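Local coordinates for macro domain-containing protein (Thermosipho africanus, PDB 7OMU) that pairs a DarT-like domain of the ADP-ribosyl clan with a macro domain that holds adenosine-5-diphosphoribose in this model, at residues T115-G127 against I136-I148. The protein carries 1 engineered substitution. Residues are numbered along the deposited sequence; the frame is centred on the assembly and turned at random.
Sequences TIMKRDDILITDG and IYRKSEIKNIKNI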
ATOM      1  N   THR A 115     -24.169  -8.342  -2.754  1.00114.67           N
ATOM      2  CA  THR A 115     -25.536  -8.865  -2.511  1.00115.25           C
ATOM      3  C   THR A 115     -25.707  -9.275  -1.038  1.00112.90           C
ATOM      4  O   THR A 115     -26.858  -9.331  -0.588  1.00112.62           O
ATOM      5  CB  THR A 115     -25.831  -9.983  -3.520  1.00115.78           C
ATOM      6  OG1 THR A 115     -27.246 -10.064  -3.674  1.00120.06           O
ATOM      7  CG2 THR A 115     -25.267 -11.330  -3.119  1.00117.24           C
ATOM      8  N   ILE A 116     -24.623  -9.533  -0.300  1.00109.69           N
ATOM      9  CA  ILE A 116     -24.698  -9.934   1.139  1.00110.60           C
ATOM     10  C   ILE A 116     -25.171  -8.748   1.986  1.00109.19           C
ATOM     11  O   ILE A 116     -25.648  -8.981   3.105  1.00107.58           O
ATOM     12  CB  ILE A 116     -23.358 -10.498   1.654  1.00110.08           C
ATOM     13  CG1 ILE A 116     -23.543 -11.236   2.982  1.00113.64           C
ATOM     14  CG2 ILE A 116     -22.301  -9.416   1.770  1.00105.16           C
ATOM     15  CD1 ILE A 116     -22.437 -12.210   3.297  1.00114.22           C
ATOM     16  N   MET A 117     -25.044  -7.525   1.472  1.00109.35           N
ATOM     17  CA  MET A 117     -25.457  -6.278   2.173  1.00110.08           C
ATOM     18  C   MET A 117     -26.988  -6.201   2.252  1.00111.86           C
ATOM     19  O   MET A 117     -27.492  -5.444   3.116  1.00110.66           O
ATOM     20  CB  MET A 117     -24.922  -5.038   1.447  1.00109.36           C
ATOM     21  CG  MET A 117     -23.397  -4.988   1.349  1.00106.05           C
ATOM     22  SD  MET A 117     -22.618  -4.176   2.764  1.00103.01           S
ATOM     23  CE  MET A 117     -22.703  -2.473   2.215  1.00104.77           C
ATOM     24  N   LYS A 118     -27.697  -6.948   1.393  1.00113.33           N
ATOM     25  CA  LYS A 118     -29.186  -7.004   1.356  1.00117.80           C
ATOM     26  C   LYS A 118     -29.713  -7.640   2.646  1.00116.83           C
ATOM     27  O   LYS A 118     -30.812  -7.240   3.074  1.00119.31           O
ATOM     28  CB  LYS A 118     -29.696  -7.785   0.138  1.00121.18           C
ATOM     29  CG  LYS A 118     -29.599  -7.058  -1.199  1.00121.88           C
ATOM     30  CD  LYS A 118     -30.355  -7.750  -2.319  1.00122.06           C
ATOM     31  CE  LYS A 118     -30.121  -7.119  -3.675  1.00121.52           C
ATOM     32  NZ  LYS A 118     -30.910  -7.796  -4.730  1.00122.36           N
ATOM     33  N   ARG A 119     -28.971  -8.590   3.233  1.00115.48           N
ATOM     34  CA  ARG A 119     -29.304  -9.207   4.546  1.00116.49           C
ATOM     35  C   ARG A 119     -29.592  -8.083   5.548  1.00116.34           C
ATOM     36  O   ARG A 119     -28.951  -7.022   5.437  1.00110.15           O
ATOM     37  CB  ARG A 119     -28.181 -10.134   5.027  1.00116.23           C
ATOM     38  CG  ARG A 119     -28.201 -11.510   4.379  1.00119.28           C
ATOM     39  CD  ARG A 119     -27.039 -12.415   4.754  1.00119.47           C
ATOM     40  NE  ARG A 119     -27.042 -12.822   6.152  1.00120.30           N
ATOM     41  CZ  ARG A 119     -26.386 -13.872   6.651  1.00120.69           C
ATOM     42  NH1 ARG A 119     -25.655 -14.656   5.871  1.00119.20           N
ATOM     43  NH2 ARG A 119     -26.468 -14.134   7.946  1.00120.16           N
ATOM     44  N   ASP A 120     -30.543  -8.306   6.462  1.00120.76           N
ATOM     45  CA  ASP A 120     -31.051  -7.285   7.421  1.00122.97           C
ATOM     46  C   ASP A 120     -30.629  -7.655   8.852  1.00120.85           C
ATOM     47  O   ASP A 120     -31.156  -7.030   9.791  1.00120.92           O
ATOM     48  CB  ASP A 120     -32.571  -7.108   7.291  1.00126.12           C
ATOM     49  CG  ASP A 120     -33.377  -8.376   7.513  1.00130.37           C
ATOM     50  OD1 ASP A 120     -32.818  -9.474   7.309  1.00132.45           O
ATOM     51  OD2 ASP A 120     -34.563  -8.255   7.883  1.00134.28           O
ATOM     52  N   ASP A 121     -29.708  -8.615   9.015  1.00117.83           N
ATOM     53  CA  ASP A 121     -29.161  -9.038  10.335  1.00117.30           C
ATOM     54  C   ASP A 121     -27.658  -8.732  10.394  1.00112.88           C
ATOM     55  O   ASP A 121     -26.996  -9.198  11.345  1.00111.56           O
ATOM     56  CB  ASP A 121     -29.439 -10.521  10.600  1.00121.48           C
ATOM     57  CG  ASP A 121     -28.659 -11.475   9.707  1.00122.27           C
ATOM     58  OD1 ASP A 121     -28.486 -11.157   8.509  1.00120.28           O
ATOM     59  OD2 ASP A 121     -28.222 -12.525  10.219  1.00123.38           O
ATOM     60  N   ILE A 122     -27.145  -7.979   9.417  1.00108.86           N
ATOM     61  CA  ILE A 122     -25.708  -7.590   9.315  1.00105.01           C
ATOM     62  C   ILE A 122     -25.498  -6.282  10.070  1.00104.60           C
ATOM     63  O   ILE A 122     -26.492  -5.597  10.377  1.00104.25           O
ATOM     64  CB  ILE A 122     -25.253  -7.439   7.851  1.00103.88           C
ATOM     65  CG1 ILE A 122     -25.951  -6.266   7.155  1.00104.93           C
ATOM     66  CG2 ILE A 122     -25.425  -8.751   7.107  1.00104.41           C
ATOM     67  CD1 ILE A 122     -25.278  -5.818   5.881  1.00105.90           C
ATOM     68  N   LEU A 123     -24.228  -5.953  10.310  1.00104.25           N
ATOM     69  CA  LEU A 123     -23.772  -4.676  10.911  1.00101.15           C
ATOM     70  C   LEU A 123     -22.698  -4.069  10.005  1.00 98.17           C
ATOM     71  O   LEU A 123     -22.043  -4.829   9.263  1.00 93.61           O
ATOM     72  CB  LEU A 123     -23.227  -4.949  12.315  1.00 99.81           C
ATOM     73  CG  LEU A 123     -24.144  -5.744  13.239  1.00 99.81           C
ATOM     74  CD1 LEU A 123     -23.404  -6.172  14.491  1.00100.28           C
ATOM     75  CD2 LEU A 123     -25.379  -4.948  13.608  1.00100.02           C
ATOM     76  N   ILE A 124     -22.551  -2.746  10.069  1.00 99.01           N
ATOM     77  CA  ILE A 124     -21.578  -1.956   9.264  1.00 96.47           C
ATOM     78  C   ILE A 124     -20.832  -1.019  10.215  1.00 96.43           C
ATOM     79  O   ILE A 124     -21.494  -0.233  10.924  1.00100.37           O
ATOM     80  CB  ILE A 124     -22.303  -1.222   8.122  1.00 96.79           C
ATOM     81  CG1 ILE A 124     -22.860  -2.230   7.112  1.00 99.71           C
ATOM     82  CG2 ILE A 124     -21.391  -0.201   7.458  1.00 95.76           C
ATOM     83  CD1 ILE A 124     -23.723  -1.628   6.032  1.00102.13           C
ATOM     84  N   THR A 125     -19.503  -1.131  10.234  1.00 94.54           N
ATOM     85  CA  THR A 125     -18.580  -0.318  11.066  1.00 92.97           C
ATOM     86  C   THR A 125     -18.092   0.875  10.234  1.00 92.87           C
ATOM     87  O   THR A 125     -17.993   0.733   8.998  1.00 89.31           O
ATOM     88  CB  THR A 125     -17.416  -1.182  11.567  1.00 91.68           C
ATOM     89  OG1 THR A 125     -16.490  -1.345  10.490  1.00 89.13           O
ATOM     90  CG2 THR A 125     -17.864  -2.538  12.065  1.00 92.00           C
ATOM     91  N   ASP A 126     -17.799   2.005  10.886  1.00 94.43           N
ATOM     92  CA  ASP A 126     -17.236   3.216  10.231  1.00 94.97           C
ATOM     93  C   ASP A 126     -15.706   3.136  10.273  1.00 91.36           C
ATOM     94  O   ASP A 126     -15.053   4.107   9.851  1.00 92.11           O
ATOM     95  CB  ASP A 126     -17.779   4.503  10.864  1.00 97.75           C
ATOM     96  CG  ASP A 126     -17.307   4.759  12.287  1.00100.59           C
ATOM     97  OD1 ASP A 126     -16.882   3.793  12.950  1.00101.67           O
ATOM     98  OD2 ASP A 126     -17.378   5.922  12.726  1.00104.63           O
ATOM     99  N   GLY A 127     -15.164   2.022  10.772  1.00 89.29           N
ATOM    100  CA  GLY A 127     -13.714   1.771  10.857  1.00 90.10           C
ATOM    101  C   GLY A 127     -13.413   0.422  11.487  1.00 90.00           C
ATOM    102  O   GLY A 127     -14.308  -0.442  11.482  1.00 92.28           O
ATOM    103  N   ILE A 136     -20.218   0.871  15.324  1.00 98.21           N
ATOM    104  CA  ILE A 136     -20.955  -0.197  14.586  1.00 95.78           C
ATOM    105  C   ILE A 136     -22.437   0.178  14.565  1.00 97.91           C
ATOM    106  O   ILE A 136     -22.991   0.435  15.649  1.00101.03           O
ATOM    107  CB  ILE A 136     -20.736  -1.578  15.231  1.00 92.64           C
ATOM    108  CG1 ILE A 136     -19.254  -1.936  15.317  1.00 92.03           C
ATOM    109  CG2 ILE A 136     -21.525  -2.640  14.493  1.00 92.57           C
ATOM    110  CD1 ILE A 136     -18.626  -1.596  16.634  1.00 93.25           C
ATOM    111  N   TYR A 137     -23.037   0.224  13.375  1.00 99.60           N
ATOM    112  CA  TYR A 137     -24.478   0.487  13.155  1.00105.58           C
ATOM    113  C   TYR A 137     -25.103  -0.755  12.521  1.00107.11           C
ATOM    114  O   TYR A 137     -24.411  -1.434  11.750  1.00107.07           O
ATOM    115  CB  TYR A 137     -24.689   1.698  12.241  1.00112.11           C
ATOM    116  CG  TYR A 137     -23.969   2.966  12.635  1.00119.54           C
ATOM    117  CD1 TYR A 137     -24.467   3.797  13.630  1.00123.03           C
ATOM    118  CD2 TYR A 137     -22.804   3.359  11.989  1.00120.92           C
ATOM    119  CE1 TYR A 137     -23.819   4.971  13.985  1.00123.66           C
ATOM    120  CE2 TYR A 137     -22.146   4.531  12.329  1.00120.05           C
ATOM    121  CZ  TYR A 137     -22.655   5.339  13.331  1.00121.64           C
ATOM    122  OH  TYR A 137     -22.009   6.488  13.681  1.00123.59           O
ATOM    123  N   ARG A 138     -26.366  -1.040  12.843  1.00112.67           N
ATOM    124  CA  ARG A 138     -27.190  -2.051  12.127  1.00116.77           C
ATOM    125  C   ARG A 138     -27.769  -1.384  10.877  1.00116.97           C
ATOM    126  O   ARG A 138     -27.786  -0.145  10.826  1.00115.28           O
ATOM    127  CB  ARG A 138     -28.258  -2.676  13.036  1.00122.52           C
ATOM    128  CG  ARG A 138     -29.160  -1.703  13.783  1.00127.02           C
ATOM    129  CD  ARG A 138     -29.692  -2.299  15.076  1.00130.78           C
ATOM    130  NE  ARG A 138     -29.683  -1.371  16.201  1.00134.93           N
ATOM    131  CZ  ARG A 138     -29.838  -1.711  17.480  1.00136.83           C
ATOM    132  NH1 ARG A 138     -30.015  -2.975  17.831  1.00135.98           N
ATOM    133  NH2 ARG A 138     -29.813  -0.778  18.418  1.00136.78           N
ATOM    134  N   LYS A 139     -28.199  -2.185   9.901  1.00123.05           N
ATOM    135  CA  LYS A 139     -28.569  -1.715   8.537  1.00126.12           C
ATOM    136  C   LYS A 139     -29.566  -0.553   8.655  1.00128.29           C
ATOM    137  O   LYS A 139     -29.290   0.507   8.051  1.00123.85           O
ATOM    138  CB  LYS A 139     -29.128  -2.863   7.689  1.00126.56           C
ATOM    139  CG  LYS A 139     -28.764  -2.795   6.208  1.00124.83           C
ATOM    140  CD  LYS A 139     -29.532  -3.776   5.343  1.00126.64           C
ATOM    141  CE  LYS A 139     -30.951  -3.335   5.049  1.00129.99           C
ATOM    142  NZ  LYS A 139     -31.863  -4.485   4.836  1.00131.31           N
ATOM    143  N   SER A 140     -30.639  -0.730   9.442  1.00129.68           N
ATOM    144  CA  SER A 140     -31.768   0.230   9.613  1.00129.56           C
ATOM    145  C   SER A 140     -31.261   1.635   9.977  1.00130.85           C
ATOM    146  O   SER A 140     -31.779   2.605   9.393  1.00131.87           O
ATOM    147  CB  SER A 140     -32.771  -0.273  10.631  1.00127.09           C
ATOM    148  OG  SER A 140     -32.259  -0.186  11.952  1.00123.12           O
ATOM    149  N   GLU A 141     -30.280   1.738  10.886  1.00132.44           N
ATOM    150  CA  GLU A 141     -29.854   3.018  11.519  1.00136.28           C
ATOM    151  C   GLU A 141     -28.529   3.523  10.926  1.00136.27           C
ATOM    152  O   GLU A 141     -27.954   4.445  11.535  1.00132.00           O
ATOM    153  CB  GLU A 141     -29.766   2.850  13.040  1.00137.39           C
ATOM    154  CG  GLU A 141     -28.542   2.091  13.521  1.00134.43           C
ATOM    155  CD  GLU A 141     -28.534   1.731  14.996  1.00133.84           C
ATOM    156  OE1 GLU A 141     -29.591   1.323  15.513  1.00133.47           O
ATOM    157  OE2 GLU A 141     -27.458   1.829  15.615  1.00132.72           O
ATOM    158  N   ILE A 142     -28.078   2.982   9.787  1.00144.00           N
ATOM    159  CA  ILE A 142     -26.809   3.418   9.120  1.00150.48           C
ATOM    160  C   ILE A 142     -27.046   4.764   8.426  1.00155.08           C
ATOM    161  O   ILE A 142     -28.120   4.931   7.812  1.00157.44           O
ATOM    162  CB  ILE A 142     -26.261   2.366   8.128  1.00150.49           C
ATOM    163  CG1 ILE A 142     -24.824   2.692   7.705  1.00148.24           C
ATOM    164  CG2 ILE A 142     -27.160   2.219   6.908  1.00151.34           C
ATOM    165  CD1 ILE A 142     -23.825   2.764   8.841  1.00146.07           C
ATOM    166  N   LYS A 143     -26.069   5.674   8.516  1.00157.13           N
ATOM    167  CA  LYS A 143     -26.110   7.027   7.896  1.00160.50           C
ATOM    168  C   LYS A 143     -24.723   7.356   7.325  1.00160.27           C
ATOM    169  O   LYS A 143     -23.712   7.103   8.022  1.00155.30           O
ATOM    170  CB  LYS A 143     -26.594   8.064   8.918  1.00161.06           C
ATOM    171  CG  LYS A 143     -28.005   7.827   9.444  1.00160.16           C
ATOM    172  CD  LYS A 143     -28.581   8.955  10.266  1.00159.76           C
ATOM    173  CE  LYS A 143     -30.013   8.685  10.680  1.00159.55           C
ATOM    174  NZ  LYS A 143     -30.573   9.800  11.477  1.00160.32           N
ATOM    175  N   ASN A 144     -24.697   7.899   6.101  1.00161.22           N
ATOM    176  CA  ASN A 144     -23.476   8.249   5.322  1.00159.02           C
ATOM    177  C   ASN A 144     -22.738   6.963   4.941  1.00151.73           C
ATOM    178  O   ASN A 144     -21.541   6.858   5.251  1.00148.18           O
ATOM    179  CB  ASN A 144     -22.562   9.219   6.079  1.00162.10           C
ATOM    180  CG  ASN A 144     -23.175  10.591   6.256  1.00167.31           C
ATOM    181  OD1 ASN A 144     -24.386  10.760   6.126  1.00169.99           O
ATOM    182  ND2 ASN A 144     -22.348  11.576   6.559  1.00169.69           N
ATOM    183  N   ILE A 145     -23.433   6.027   4.285  1.00148.46           N
ATOM    184  CA  ILE A 145     -22.845   4.737   3.815  1.00145.15           C
ATOM    185  C   ILE A 145     -21.870   5.025   2.670  1.00139.97           C
ATOM    186  O   ILE A 145     -20.799   4.383   2.641  1.00137.94           O
ATOM    187  CB  ILE A 145     -23.929   3.722   3.399  1.00147.42           C
ATOM    188  CG1 ILE A 145     -23.350   2.307   3.301  1.00145.76           C
ATOM    189  CG2 ILE A 145     -24.617   4.142   2.107  1.00149.33           C
ATOM    190  CD1 ILE A 145     -24.393   1.227   3.131  1.00147.47           C
ATOM    191  N   LYS A 146     -22.219   5.952   1.772  1.00135.75           N
ATOM    192  CA  LYS A 146     -21.360   6.354   0.623  1.00133.46           C
ATOM    193  C   LYS A 146     -20.031   6.885   1.170  1.00125.08           C
ATOM    194  O   LYS A 146     -19.007   6.761   0.467  1.00122.77           O
ATOM    195  CB  LYS A 146     -22.060   7.383  -0.269  1.00137.90           C
ATOM    196  CG  LYS A 146     -22.912   6.786  -1.379  1.00142.45           C
ATOM    197  CD  LYS A 146     -23.543   7.823  -2.278  1.00145.57           C
ATOM    198  CE  LYS A 146     -24.730   8.522  -1.645  1.00146.47           C
ATOM    199  NZ  LYS A 146     -25.104   9.744  -2.393  1.00146.66           N
ATOM    200  N   ASN A 147     -20.058   7.416   2.395  1.00119.45           N
ATOM    201  CA  ASN A 147     -18.874   7.928   3.134  1.00116.20           C
ATOM    202  C   ASN A 147     -18.031   6.747   3.635  1.00109.58           C
ATOM    203  O   ASN A 147     -16.802   6.786   3.476  1.00103.24           O
ATOM    204  CB  ASN A 147     -19.309   8.841   4.284  1.00117.70           C
ATOM    205  CG  ASN A 147     -18.540  10.142   4.334  1.00117.65           C
ATOM    206  OD1 ASN A 147     -17.448  10.249   3.782  1.00113.95           O
ATOM    207  ND2 ASN A 147     -19.115  11.149   4.972  1.00121.22           N
ATOM    208  N   ILE A 148     -18.667   5.733   4.221  1.00107.10           N
ATOM    209  CA  ILE A 148     -17.984   4.509   4.733  1.00103.51           C
ATOM    210  C   ILE A 148     -17.339   3.766   3.561  1.00101.23           C
ATOM    211  O   ILE A 148     -16.130   3.494   3.643  1.00 98.89           O
ATOM    212  CB  ILE A 148     -18.954   3.612   5.524  1.00103.68           C
ATOM    213  CG1 ILE A 148     -19.160   4.166   6.938  1.00104.78           C
ATOM    214  CG2 ILE A 148     -18.470   2.169   5.547  1.00103.31           C
ATOM    215  CD1 ILE A 148     -20.222   3.455   7.743  1.00106.93           C
TER
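An antiparallel β-hairpin of the DarT-like domain brings I124 of strand 123-125 against Y137 of strand 136-138, and the chain beyond the second strand folds back through helix 145-148 over one face of the pair. I124 and Y137 form the hydrogen-bonded pair: I124 N donates to Y137 O at 2.8 Å, almost straight at the hydrogen (172°), and Y137 N returns a bond to I124 O at 2.9 Å. In the four-stranded antiparallel sheet of this chain 136-138 is an outermost strand, and 123-125 bonds along its far edge to strand 170-174, L123 with L172 and T125 with A170.

On the face of L123, T125 and I136, the I136 side chain spans the other two: its CG2 meets L123 CB at 3.6 Å, while the I136 and T125 side chains lie side by side, pointing the same way, with I136 CG1 against T125 CG2. On the opposite face I124 is buried beneath three isoleucines. With its CG1 anti to the carbonyl carbon (chi1 -67°), it splits its branches between them, CD1 to the tip of I145, which crosses at about a right angle, and CG2 to the ends of I142 and I148. I145 CD1 also faces M117 CE tip to tip, joining the short helix to the 3-10 turn ahead of the hairpin.

K139, after R138, lays its aliphatic chain against carbonyls following the 3-10 segment, K139 CD 3.3 Å from R119 O, and the chi3 bend (77°) lets K139 NZ make a weak hydrogen bond to K118 O at 3.4 Å.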